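Local coordinates for beta-N-acetylhexosaminidase (Beutenbergia cavernae, PDB 5BU9), which probably hydrolyses terminal non-reducing N-acetyl-D-hexosamine residues from N-acetyl-beta-D-hexosaminides, as a glycoside hydrolase of family 3, at residues L7-V11 and V312-Q317; F15-A21 and V37-A43; Q102-P107 and S165-F170; S231-Y235 and E274-A278; A245-V251 and L287-T293. All blocks are in the same frame, centred on the assembly; numbering follows the deposited sequence.

Contact 1. Residues L7-V11 and V312-Q317; sequences LEQRV and VVAKAQ
Two helical segments, 7-11 and 312-317, cross with 126° between their N-to-C directions and their axes 9.8 Å apart at closest approach; the nearest CA atoms, those of Glu8 and Val313, are 6.2 Å apart. Within each segment the i to i+4 bonds hold, Val11 N to Leu7 O at 3.0 Å and Ala316 N to Val312 O at 3.1 Å. Leu7 comes first: in the t, p rotamer it points at the other helix, and both methyls reach Ala316 CB (Leu7 CD1 at 4.0 Å, Leu7 CD2 at 4.1 Å), while Leu7 CD2 also meets Gln317 CG at 3.5 Å. Glu8 leaves its helix sideways, but chi1 m and chi2 p fold the chain back so that Glu8 OE1 sits 4.1 Å from Val313 CG1 and 3.7 Å from Gln317 NE2, a polar fringe on an apolar patch. Arg10 NE makes a salt bridge with Asp327 of helix 320-336. One turn on from Leu7, Val11 (t) closes the buried end, with Val11 CG1 3.7 Å from Val312 CG1 and Val11 CB 3.9 Å from Val313 CG2. Val312 continues inward onto Ala285 and Ile289 of helix 281-291. Small and branched aliphatic side chains thus tie the N-terminal helix to one near the C-terminus, a contact between chain ends that suits the closed ring of a TIM-barrel-type domain.

Contact 2. Residues F15-A21 and V37-A43; sequences FMVGTDA and VGNVFLA
Strands 15-20 and 39-43 run parallel, their axes 4.3 Å apart at closest approach and 33° between their directions. Val17 pairs with Val40, Gly18 with Phe41 and Thr19 with Leu42. The ladder is Val17 N to Asn39 O (3.0 Å), Phe41 N to Val17 O (3.1 Å), Thr19 N to Phe41 O (2.9 Å), Ala43 N to Thr19 O (2.8 Å) and Ala21 N to Ala43 O (2.9 Å). On one face, Met16, a selenomethionine extended in t, t, lays CG 3.9 Å from Phe41 CB; Phe41 (t) swings its ring away from strand 15-20, with Gly18 CA near its edge. Asn39 (m) shares this face and gives ND2 to Phe15 O at 3.0 Å, while its OD1 accepts from Lys337. On the other face Val17 (p) brings CG1 3.5 Å from Val37 CG1 and 4.3 Å from Val40 CG1, and Thr19 (t) sets CG2 4.3 Å from Leu42 CD1, its hydroxyl bonding to Thr23 O. Helix 26-35 lies against Val17 and Thr19, completing a beta-alpha-beta crossover. Main-chain bonds fix the register, and mostly apolar side chains let both faces be buried, Asn39 adding a side-chain bond to Phe15 O.

Contact 3. Residues Q102-P107 and S165-F170; sequences QGALDP and SHANAF
His166 slides its ring between Gly103 and Pro107, filling the concave side of the connection from helix 99-102 to helix 107-123. A type I beta turn, Gln102 to Leu105, shapes that connection and is closed by Leu105 N to Gln102 O at 3.1 Å; Asp106 then takes the N-cap position. Segment 165-170 lies within helix 160-176, which the contact joins to this loop, His166 CA lying 5.4 Å from Pro107 CA. With chi1 m and chi2 83°, the imidazole has Pro107 CG over one face and Gly103 over the opposite one, where Gly103 CA makes a CH-pi contact 4.0 Å from the ring centroid. ND1 is held by Thr162 O within its own helix. One turn further along the helix, Ala169 CB packs 4.0 Å from Pro107 CB, and Phe170 (t) brings CD2 3.3 Å from Gln102 OE1; Gln102 NE2 bonds to Pro97 O and Glu81 O. His166 NE2 gives a weak, bent hydrogen bond to Leu105 O, 2.7 Å long with 130° at the hydrogen.

Contact 4. Residues S231-Y235 and E274-A278; sequences STAVY and EQVQA
A single glutamine side chain does most of the work here, reaching across to a loop whose backbone stays well away: the nearest CA pair, Thr232 and Gln275, is 6.9 Å apart, and only 167 Å² is buried in all. Gln275 points toward 231-235 with chi1 t and chi2 p, and its NE2 donates to Thr232 O at 2.9 Å and 149°. The same NE2 lies 3.9 Å from Val234 CG2, while OE1 accepts from Val202 N, so the carboxamide ties two backbone segments together. Thr232 (p) points at its partner, setting OG1 3.6 Å from Gln275 CG and CG2 4.0 Å from Val276 CG1. On the far side of 231-235 an ST turn fixes the bend: Ser231 OG (t) accepts from Ala233 N at 3.0 Å and donates to Tyr235 OH at 2.9 Å, Tyr235 (m) folding back over the turn and bonding onward to Gly188 O. The turn leads from strand 227-230 into the short strand 234-235, which pairs in parallel with 203-204. Segment 274-278 belongs to the connection between strand 264-267 and helix 281-291. Loops following successive strands meeting in this way are characteristic of the C-terminal rim of a TIM-type barrel.

Contact 5. Residues A245-V251 and L287-T293; sequences AFSREIV and LAIEAGT
Segment 245-251 runs from a short 3-10 turn through Ser247, the N-cap, into helix 248-258, while 287-293 finishes a helix with a Schellman motif at Gly292 (phi 125°). They approach closely: Arg248 CA is 3.9 Å from Ala291 CA and Phe246 CA 4.7 Å from Ala288 CA. The cap is Ile250 N to Ser247 OG at 3.0 Å, and Asp239 also bonds that hydroxyl. Ala291 CB fits under the bend, 3.5 Å from Phe246 C. Phe246 (m) lays its ring on Leu287, whose CB is 4.1 Å from the ring centroid in a CH-pi contact. Arg248, with chi2 p, curls over the helix end so that NH1 donates to Glu290 O at 2.9 Å. Val251 (t) puts CB 3.3 Å from Ala291 O. One water joins Ala245 O (3.0 Å) to Thr293 OG1 (2.6 Å), another Phe246 O (2.9 Å) to Leu287 O (2.7 Å). Inward, Val251 and Ala288 reach strand 264-267, Val251 also touching strand 227-230, while Ile289 and Glu290 pack on Phe322 of helix 320-336.

In the fold
The five contacts lie at different depths in one barrel-type domain. Contact 2 lies deepest, its centre about 11 Å from the centre of the chain, and is the one carried by a backbone ladder. Contacts 4 and 5 are also buried but join loops and helix ends through side-chain-to-carbonyl bonds; strand 234-235 of contact 4 is followed in the chain by helix 248-258 of contact 5, and the two touch, Val276 CG1 lying 3.8 Å from Phe246 CZ. Contacts 1 and 3 are partly buried, on opposite sides of the centre: the first is aliphatic helix packing, the second a histidine inserted into a loop. Val312 links contact 1 to both contact 2, through Phe15, and contact 5, through Ile289.

Contact 1. Residues L7-V11 and V312-Q317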
# COMPACT_ATOMS: atom_id res chain seq x y z
N LEU A 7 -13.88 -19.67 3.61
CA LEU A 7 -14.08 -18.34 4.18
C LEU A 7 -12.81 -17.79 4.83
O LEU A 7 -12.42 -16.67 4.54
CB LEU A 7 -15.20 -18.34 5.22
CG LEU A 7 -15.37 -16.96 5.86
CD1 LEU A 7 -15.69 -15.92 4.79
CD2 LEU A 7 -16.49 -17.04 6.86
N GLU A 8 -12.17 -18.61 5.68
CA GLU A 8 -10.97 -18.19 6.43
C GLU A 8 -9.87 -17.77 5.47
O GLU A 8 -9.22 -16.74 5.64
CB GLU A 8 -10.47 -19.33 7.35
CG GLU A 8 -11.30 -19.57 8.61
CD GLU A 8 -12.61 -20.31 8.34
OE1 GLU A 8 -13.44 -20.37 9.27
OE2 GLU A 8 -12.83 -20.83 7.20
N GLN A 9 -9.67 -18.58 4.43
CA GLN A 9 -8.63 -18.30 3.45
C GLN A 9 -8.95 -17.05 2.62
O GLN A 9 -8.04 -16.31 2.28
CB GLN A 9 -8.44 -19.52 2.55
CG GLN A 9 -7.77 -20.68 3.26
CD GLN A 9 -7.89 -21.95 2.46
OE1 GLN A 9 -8.79 -22.06 1.65
NE2 GLN A 9 -6.99 -22.91 2.68
N ARG A 10 -10.23 -16.79 2.33
CA ARG A 10 -10.57 -15.58 1.57
C ARG A 10 -10.32 -14.32 2.40
O ARG A 10 -9.69 -13.37 1.93
CB ARG A 10 -12.03 -15.62 1.09
CG ARG A 10 -12.31 -16.74 0.09
CD ARG A 10 -13.62 -16.56 -0.68
NE ARG A 10 -14.81 -16.47 0.17
CZ ARG A 10 -15.51 -17.51 0.65
NH1 ARG A 10 -15.14 -18.75 0.41
NH2 ARG A 10 -16.59 -17.31 1.40
N VAL A 11 -10.76 -14.34 3.66
CA VAL A 11 -10.44 -13.27 4.58
C VAL A 11 -8.91 -13.09 4.63
O VAL A 11 -8.40 -11.97 4.53
CB VAL A 11 -11.00 -13.55 5.96
CG1 VAL A 11 -10.45 -12.54 6.94
CG2 VAL A 11 -12.49 -13.46 5.93
N VAL A 312 -12.52 -10.36 11.45
CA VAL A 312 -13.11 -10.20 10.13
C VAL A 312 -13.81 -11.50 9.75
O VAL A 312 -14.91 -11.46 9.21
CB VAL A 312 -12.08 -9.77 9.06
CG1 VAL A 312 -12.73 -9.76 7.68
CG2 VAL A 312 -11.56 -8.36 9.38
N VAL A 313 -13.20 -12.65 10.07
CA VAL A 313 -13.86 -13.94 9.86
C VAL A 313 -15.16 -14.00 10.63
O VAL A 313 -16.20 -14.36 10.08
CB VAL A 313 -12.96 -15.13 10.27
CG1 VAL A 313 -13.80 -16.44 10.30
CG2 VAL A 313 -11.83 -15.29 9.32
N ALA A 314 -15.12 -13.66 11.92
CA ALA A 314 -16.31 -13.82 12.75
C ALA A 314 -17.45 -12.92 12.25
O ALA A 314 -18.61 -13.32 12.26
CB ALA A 314 -16.00 -13.53 14.21
N LYS A 315 -17.13 -11.71 11.78
CA LYS A 315 -18.21 -10.84 11.33
C LYS A 315 -18.82 -11.32 9.99
O LYS A 315 -20.00 -11.18 9.78
CB LYS A 315 -17.74 -9.40 11.21
CG LYS A 315 -18.86 -8.38 10.79
CD LYS A 315 -18.31 -6.99 10.68
CE LYS A 315 -19.32 -5.99 10.14
NZ LYS A 315 -20.37 -5.66 11.11
N ALA A 316 -18.00 -11.91 9.12
CA ALA A 316 -18.47 -12.51 7.88
C ALA A 316 -19.42 -13.64 8.21
O ALA A 316 -20.40 -13.81 7.53
CB ALA A 316 -17.30 -13.03 7.03
N GLN A 317 -19.14 -14.40 9.26
CA GLN A 317 -20.01 -15.53 9.61
C GLN A 317 -21.40 -15.09 10.18
O GLN A 317 -22.39 -15.80 10.01
CB GLN A 317 -19.29 -16.45 10.60
CG GLN A 317 -18.10 -17.22 10.01
CD GLN A 317 -17.22 -17.85 11.10
OE1 GLN A 317 -17.22 -17.42 12.26
NE2 GLN A 317 -16.46 -18.88 10.73

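Contact 2. Residues F15-A21 and V37-A43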
# COMPACT_ATOMS: atom_id res chain seq x y z
N PHE A 15 -5.45 -9.40 3.94
CA PHE A 15 -4.45 -8.86 4.86
C PHE A 15 -3.02 -8.92 4.31
O PHE A 15 -2.66 -9.83 3.56
CB PHE A 15 -4.50 -9.59 6.19
CG PHE A 15 -5.67 -9.20 7.05
CD1 PHE A 15 -6.92 -9.78 6.85
CD2 PHE A 15 -5.52 -8.28 8.06
CE1 PHE A 15 -8.01 -9.43 7.63
CE2 PHE A 15 -6.60 -7.92 8.87
CZ PHE A 15 -7.85 -8.50 8.66
N MSE A 16 -2.23 -7.92 4.68
CA MSE A 16 -0.82 -7.90 4.36
C MSE A 16 -0.04 -7.73 5.67
O MSE A 16 -0.11 -6.69 6.32
CB MSE A 16 -0.49 -6.78 3.35
CG MSE A 16 0.97 -6.83 2.85
SE MSE A 16 1.36 -5.46 1.51
CE MSE A 16 0.84 -6.44 -0.08
N VAL A 17 0.69 -8.77 6.10
CA VAL A 17 1.33 -8.69 7.42
C VAL A 17 2.82 -8.47 7.28
O VAL A 17 3.48 -9.07 6.42
CB VAL A 17 1.02 -9.93 8.28
CG1 VAL A 17 1.52 -11.19 7.60
CG2 VAL A 17 1.69 -9.80 9.62
N GLY A 18 3.34 -7.57 8.11
CA GLY A 18 4.73 -7.18 8.06
C GLY A 18 5.65 -8.23 8.63
O GLY A 18 5.22 -9.08 9.41
N THR A 19 6.90 -8.22 8.17
CA THR A 19 8.02 -8.89 8.83
C THR A 19 9.19 -7.94 8.63
O THR A 19 9.21 -7.14 7.69
CB THR A 19 8.34 -10.29 8.24
OG1 THR A 19 9.45 -10.84 8.93
CG2 THR A 19 8.73 -10.21 6.78
N ASP A 20 10.17 -8.02 9.51
CA ASP A 20 11.36 -7.22 9.35
C ASP A 20 12.06 -7.69 8.06
O ASP A 20 12.06 -8.88 7.77
CB ASP A 20 12.29 -7.38 10.55
CG ASP A 20 13.54 -6.53 10.40
OD1 ASP A 20 13.41 -5.28 10.50
OD2 ASP A 20 14.64 -7.11 10.15
N ALA A 21 12.63 -6.76 7.30
CA ALA A 21 13.21 -7.09 6.01
C ALA A 21 14.38 -8.07 6.12
O ALA A 21 14.70 -8.73 5.14
CB ALA A 21 13.64 -5.84 5.30
N VAL A 37 -3.14 -15.61 6.35
CA VAL A 37 -2.75 -14.34 5.72
C VAL A 37 -2.03 -14.59 4.39
O VAL A 37 -1.15 -15.46 4.27
CB VAL A 37 -1.89 -13.51 6.67
CG1 VAL A 37 -1.35 -12.27 5.96
CG2 VAL A 37 -2.75 -13.11 7.87
N GLY A 38 -2.43 -13.84 3.37
CA GLY A 38 -2.06 -14.17 2.01
C GLY A 38 -1.05 -13.24 1.36
O GLY A 38 -0.65 -13.45 0.21
N ASN A 39 -0.60 -12.23 2.11
CA ASN A 39 0.33 -11.26 1.58
C ASN A 39 1.28 -10.81 2.67
O ASN A 39 0.90 -10.79 3.83
CB ASN A 39 -0.40 -10.04 1.01
CG ASN A 39 -1.57 -10.42 0.12
OD1 ASN A 39 -1.38 -10.87 -1.00
ND2 ASN A 39 -2.79 -10.24 0.63
N VAL A 40 2.51 -10.45 2.29
CA VAL A 40 3.49 -9.99 3.25
C VAL A 40 4.17 -8.70 2.81
O VAL A 40 4.12 -8.31 1.64
CB VAL A 40 4.54 -11.07 3.54
CG1 VAL A 40 3.89 -12.28 4.17
CG2 VAL A 40 5.22 -11.48 2.26
N PHE A 41 4.78 -8.05 3.77
CA PHE A 41 5.42 -6.78 3.56
C PHE A 41 6.75 -6.80 4.31
O PHE A 41 6.79 -7.10 5.49
CB PHE A 41 4.53 -5.64 4.07
CG PHE A 41 5.21 -4.32 4.12
CD1 PHE A 41 5.29 -3.53 2.98
CD2 PHE A 41 5.82 -3.88 5.29
CE1 PHE A 41 5.96 -2.30 3.02
CE2 PHE A 41 6.47 -2.65 5.34
CZ PHE A 41 6.55 -1.86 4.19
N LEU A 42 7.84 -6.46 3.64
CA LEU A 42 9.15 -6.39 4.32
C LEU A 42 9.41 -4.98 4.86
O LEU A 42 9.47 -4.02 4.07
CB LEU A 42 10.27 -6.81 3.35
CG LEU A 42 10.51 -8.32 3.28
CD1 LEU A 42 9.39 -9.06 2.66
CD2 LEU A 42 11.81 -8.60 2.53
N ALA A 43 9.57 -4.87 6.18
CA ALA A 43 9.58 -3.57 6.87
C ALA A 43 10.96 -3.18 7.34
O ALA A 43 11.85 -4.02 7.42
CB ALA A 43 8.64 -3.59 8.06

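Contact 3. Residues Q102-P107 and S165-F170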
# COMPACT_ATOMS: atom_id res chain seq x y z
N GLN A 102 14.08 12.32 -8.51
CA GLN A 102 13.53 11.57 -9.65
C GLN A 102 12.65 12.49 -10.51
O GLN A 102 12.62 12.37 -11.74
CB GLN A 102 12.74 10.35 -9.16
CG GLN A 102 13.58 9.24 -8.53
CD GLN A 102 12.71 8.15 -7.91
OE1 GLN A 102 11.73 7.69 -8.51
NE2 GLN A 102 13.06 7.74 -6.70
N GLY A 103 11.93 13.41 -9.87
CA GLY A 103 11.10 14.36 -10.60
C GLY A 103 11.84 15.32 -11.53
O GLY A 103 11.24 15.93 -12.40
N ALA A 104 13.15 15.46 -11.36
CA ALA A 104 13.94 16.34 -12.21
C ALA A 104 14.49 15.62 -13.45
O ALA A 104 15.08 16.25 -14.33
CB ALA A 104 15.08 16.96 -11.41
N LEU A 105 14.30 14.30 -13.52
CA LEU A 105 14.69 13.51 -14.70
C LEU A 105 13.61 13.53 -15.81
O LEU A 105 12.41 13.59 -15.53
CB LEU A 105 14.96 12.06 -14.27
CG LEU A 105 15.99 11.76 -13.18
CD1 LEU A 105 15.85 10.35 -12.69
CD2 LEU A 105 17.42 12.00 -13.69
N ASP A 106 14.05 13.50 -17.07
CA ASP A 106 13.17 13.16 -18.20
C ASP A 106 12.47 11.87 -17.82
O ASP A 106 13.13 10.96 -17.32
CB ASP A 106 13.96 12.96 -19.51
CG ASP A 106 14.52 14.25 -20.07
OD1 ASP A 106 14.05 15.34 -19.67
OD2 ASP A 106 15.42 14.19 -20.94
N PRO A 107 11.15 11.78 -18.04
CA PRO A 107 10.42 10.55 -17.70
C PRO A 107 11.04 9.29 -18.33
O PRO A 107 11.10 8.24 -17.68
CB PRO A 107 9.02 10.83 -18.25
CG PRO A 107 8.87 12.31 -18.07
CD PRO A 107 10.23 12.87 -18.43
N SER A 165 3.55 12.39 -14.85
CA SER A 165 4.50 11.92 -15.85
C SER A 165 5.68 11.16 -15.20
O SER A 165 6.20 10.21 -15.76
CB SER A 165 5.00 13.08 -16.72
OG SER A 165 5.69 14.06 -15.98
N HIS A 166 6.08 11.56 -14.00
CA HIS A 166 7.19 10.87 -13.40
C HIS A 166 6.75 9.60 -12.68
O HIS A 166 7.36 8.54 -12.88
CB HIS A 166 7.98 11.82 -12.51
CG HIS A 166 8.64 12.91 -13.29
ND1 HIS A 166 7.98 14.05 -13.68
CD2 HIS A 166 9.88 12.98 -13.84
CE1 HIS A 166 8.79 14.80 -14.41
NE2 HIS A 166 9.95 14.17 -14.52
N ALA A 167 5.67 9.67 -11.90
CA ALA A 167 5.23 8.47 -11.18
C ALA A 167 4.81 7.41 -12.18
O ALA A 167 5.06 6.21 -11.97
CB ALA A 167 4.10 8.78 -10.20
N ASN A 168 4.20 7.82 -13.29
CA ASN A 168 3.75 6.83 -14.28
C ASN A 168 4.95 6.21 -15.00
O ASN A 168 4.90 5.05 -15.42
CB ASN A 168 2.80 7.45 -15.30
CG ASN A 168 1.43 7.70 -14.73
OD1 ASN A 168 1.09 7.19 -13.66
ND2 ASN A 168 0.62 8.49 -15.44
N ALA A 169 6.02 6.99 -15.13
CA ALA A 169 7.25 6.51 -15.74
C ALA A 169 7.83 5.47 -14.79
O ALA A 169 8.21 4.38 -15.22
CB ALA A 169 8.20 7.64 -15.95
N PHE A 170 7.85 5.80 -13.50
CA PHE A 170 8.39 4.92 -12.46
C PHE A 170 7.61 3.60 -12.47
O PHE A 170 8.20 2.54 -12.51
CB PHE A 170 8.34 5.64 -11.09
CG PHE A 170 8.76 4.82 -9.88
CD1 PHE A 170 7.86 3.96 -9.25
CD2 PHE A 170 10.00 5.01 -9.30
CE1 PHE A 170 8.22 3.25 -8.12
CE2 PHE A 170 10.36 4.31 -8.16
CZ PHE A 170 9.46 3.42 -7.56

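Contact 4. Residues S231-Y235 and E274-A278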
# COMPACT_ATOMS: atom_id res chain seq x y z
N SER A 231 -4.95 7.04 2.31
CA SER A 231 -4.58 7.83 3.48
C SER A 231 -5.49 7.58 4.69
O SER A 231 -6.66 7.23 4.51
CB SER A 231 -4.68 9.30 3.09
OG SER A 231 -4.55 10.18 4.17
N THR A 232 -4.99 7.81 5.92
CA THR A 232 -5.87 7.75 7.08
C THR A 232 -6.22 9.14 7.61
O THR A 232 -6.92 9.26 8.59
CB THR A 232 -5.29 6.94 8.24
OG1 THR A 232 -4.03 7.49 8.59
CG2 THR A 232 -5.14 5.46 7.88
N ALA A 233 -5.76 10.18 6.93
CA ALA A 233 -6.11 11.55 7.29
C ALA A 233 -7.61 11.79 7.16
O ALA A 233 -8.28 11.09 6.41
CB ALA A 233 -5.33 12.54 6.40
N VAL A 234 -8.14 12.77 7.88
CA VAL A 234 -9.54 13.15 7.72
C VAL A 234 -9.59 14.32 6.75
O VAL A 234 -8.88 15.31 6.95
CB VAL A 234 -10.19 13.51 9.05
CG1 VAL A 234 -11.58 13.95 8.79
CG2 VAL A 234 -10.20 12.30 10.00
N TYR A 235 -10.38 14.20 5.69
CA TYR A 235 -10.42 15.24 4.64
C TYR A 235 -11.69 16.08 4.76
O TYR A 235 -12.73 15.69 4.26
CB TYR A 235 -10.33 14.60 3.22
CG TYR A 235 -8.95 14.02 2.99
CD1 TYR A 235 -8.60 12.78 3.52
CD2 TYR A 235 -7.97 14.76 2.32
CE1 TYR A 235 -7.29 12.27 3.37
CE2 TYR A 235 -6.66 14.26 2.16
CZ TYR A 235 -6.34 13.01 2.69
OH TYR A 235 -5.08 12.50 2.51
N GLU A 274 -0.69 6.37 14.82
CA GLU A 274 -1.38 7.00 15.92
C GLU A 274 -2.78 7.44 15.49
O GLU A 274 -3.69 7.39 16.27
CB GLU A 274 -0.60 8.20 16.45
CG GLU A 274 -1.18 8.81 17.73
CD GLU A 274 -1.16 7.83 18.93
OE1 GLU A 274 -0.50 6.75 18.86
OE2 GLU A 274 -1.81 8.16 19.95
N GLN A 275 -2.92 7.83 14.22
CA GLN A 275 -4.16 8.38 13.71
C GLN A 275 -5.33 7.39 13.88
O GLN A 275 -6.48 7.82 14.01
CB GLN A 275 -4.00 8.75 12.25
CG GLN A 275 -5.34 9.09 11.55
CD GLN A 275 -5.73 10.56 11.74
OE1 GLN A 275 -5.16 11.25 12.60
NE2 GLN A 275 -6.67 11.04 10.92
N VAL A 276 -5.06 6.08 13.90
CA VAL A 276 -6.18 5.14 14.05
C VAL A 276 -6.17 4.29 15.31
O VAL A 276 -6.93 3.33 15.41
CB VAL A 276 -6.28 4.21 12.81
CG1 VAL A 276 -6.63 5.04 11.61
CG2 VAL A 276 -4.98 3.38 12.58
N GLN A 277 -5.33 4.64 16.29
CA GLN A 277 -5.25 3.85 17.52
C GLN A 277 -6.52 3.97 18.37
O GLN A 277 -6.74 3.11 19.20
CB GLN A 277 -4.04 4.25 18.37
CG GLN A 277 -2.71 3.89 17.76
CD GLN A 277 -2.59 2.41 17.40
OE1 GLN A 277 -2.56 2.02 16.21
NE2 GLN A 277 -2.51 1.58 18.43
N ALA A 278 -7.34 5.02 18.18
CA ALA A 278 -8.64 5.16 18.89
C ALA A 278 -9.60 3.99 18.64
O ALA A 278 -10.45 3.71 19.46
CB ALA A 278 -9.34 6.48 18.51

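Contact 5. Residues A245-V251 and L287-T293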
# COMPACT_ATOMS: atom_id res chain seq x y z
N ALA A 245 -9.38 6.25 4.83
CA ALA A 245 -9.29 4.80 4.67
C ALA A 245 -10.56 4.07 5.15
O ALA A 245 -10.81 2.93 4.74
CB ALA A 245 -8.06 4.23 5.39
N PHE A 246 -11.34 4.74 5.99
CA PHE A 246 -12.57 4.20 6.55
C PHE A 246 -13.79 4.86 5.91
O PHE A 246 -14.90 4.64 6.36
CB PHE A 246 -12.67 4.43 8.08
CG PHE A 246 -11.52 3.83 8.89
CD1 PHE A 246 -10.70 2.85 8.36
CD2 PHE A 246 -11.32 4.22 10.21
CE1 PHE A 246 -9.66 2.31 9.12
CE2 PHE A 246 -10.27 3.69 10.97
CZ PHE A 246 -9.45 2.73 10.42
N SER A 247 -13.58 5.68 4.89
CA SER A 247 -14.71 6.40 4.31
C SER A 247 -15.29 5.68 3.09
O SER A 247 -14.64 5.60 2.04
CB SER A 247 -14.28 7.82 3.93
OG SER A 247 -15.28 8.43 3.14
N ARG A 248 -16.51 5.16 3.22
CA ARG A 248 -17.18 4.62 2.04
C ARG A 248 -17.17 5.66 0.89
O ARG A 248 -16.90 5.33 -0.26
CB ARG A 248 -18.60 4.19 2.36
CG ARG A 248 -19.31 3.44 1.20
CD ARG A 248 -18.70 2.05 0.98
NE ARG A 248 -19.26 1.40 -0.19
CZ ARG A 248 -19.01 0.14 -0.55
NH1 ARG A 248 -18.23 -0.63 0.19
NH2 ARG A 248 -19.55 -0.37 -1.66
N GLU A 249 -17.42 6.92 1.22
CA GLU A 249 -17.52 7.94 0.18
C GLU A 249 -16.21 8.15 -0.58
O GLU A 249 -16.20 8.30 -1.81
CB GLU A 249 -17.95 9.29 0.74
CG GLU A 249 -18.03 10.31 -0.37
CD GLU A 249 -18.64 11.60 0.06
OE1 GLU A 249 -19.00 11.72 1.25
OE2 GLU A 249 -18.76 12.50 -0.80
N ILE A 250 -15.11 8.16 0.14
CA ILE A 250 -13.85 8.44 -0.50
C ILE A 250 -13.37 7.21 -1.27
O ILE A 250 -12.93 7.33 -2.41
CB ILE A 250 -12.82 8.89 0.53
CG1 ILE A 250 -13.10 10.34 0.96
CG2 ILE A 250 -11.45 8.71 -0.02
CD1 ILE A 250 -12.10 10.85 2.01
N VAL A 251 -13.49 6.03 -0.65
CA VAL A 251 -12.91 4.80 -1.23
C VAL A 251 -13.78 4.24 -2.35
O VAL A 251 -13.28 3.91 -3.44
CB VAL A 251 -12.69 3.73 -0.17
CG1 VAL A 251 -12.23 2.46 -0.81
CG2 VAL A 251 -11.65 4.21 0.85
N LEU A 287 -13.77 -1.57 9.47
CA LEU A 287 -14.13 -0.29 8.85
C LEU A 287 -13.45 -0.12 7.49
O LEU A 287 -14.06 0.38 6.55
CB LEU A 287 -13.80 0.89 9.77
CG LEU A 287 -14.63 1.00 11.06
CD1 LEU A 287 -14.01 2.03 11.94
CD2 LEU A 287 -16.07 1.36 10.82
N ALA A 288 -12.18 -0.51 7.38
CA ALA A 288 -11.46 -0.39 6.10
C ALA A 288 -12.20 -1.20 5.01
O ALA A 288 -12.54 -0.68 3.94
CB ALA A 288 -10.00 -0.89 6.27
N ILE A 289 -12.47 -2.46 5.30
CA ILE A 289 -13.14 -3.35 4.39
C ILE A 289 -14.54 -2.82 4.02
O ILE A 289 -14.90 -2.75 2.85
CB ILE A 289 -13.19 -4.75 5.00
CG1 ILE A 289 -11.78 -5.31 5.04
CG2 ILE A 289 -14.13 -5.68 4.20
CD1 ILE A 289 -11.67 -6.60 5.85
N GLU A 290 -15.31 -2.37 5.01
CA GLU A 290 -16.64 -1.84 4.70
C GLU A 290 -16.59 -0.63 3.79
O GLU A 290 -17.52 -0.41 3.02
CB GLU A 290 -17.41 -1.47 5.98
CG GLU A 290 -17.85 -2.66 6.80
CD GLU A 290 -18.64 -2.27 8.05
OE1 GLU A 290 -18.39 -1.18 8.63
OE2 GLU A 290 -19.53 -3.04 8.46
N ALA A 291 -15.52 0.16 3.89
CA ALA A 291 -15.33 1.34 3.02
C ALA A 291 -15.02 0.96 1.57
O ALA A 291 -15.23 1.76 0.65
CB ALA A 291 -14.20 2.24 3.56
N GLY A 292 -14.49 -0.24 1.36
CA GLY A 292 -14.22 -0.75 0.02
C GLY A 292 -12.76 -1.17 -0.10
O GLY A 292 -12.25 -1.30 -1.20
N THR A 293 -12.07 -1.33 1.03
CA THR A 293 -10.69 -1.79 1.05
C THR A 293 -10.54 -3.28 0.70
O THR A 293 -11.31 -4.11 1.20
CB THR A 293 -10.09 -1.60 2.44
OG1 THR A 293 -10.05 -0.21 2.74
CG2 THR A 293 -8.69 -2.19 2.51
O HOH W 1 -9.05 2.20 2.48
O HOH W 2 -16.15 2.09 6.79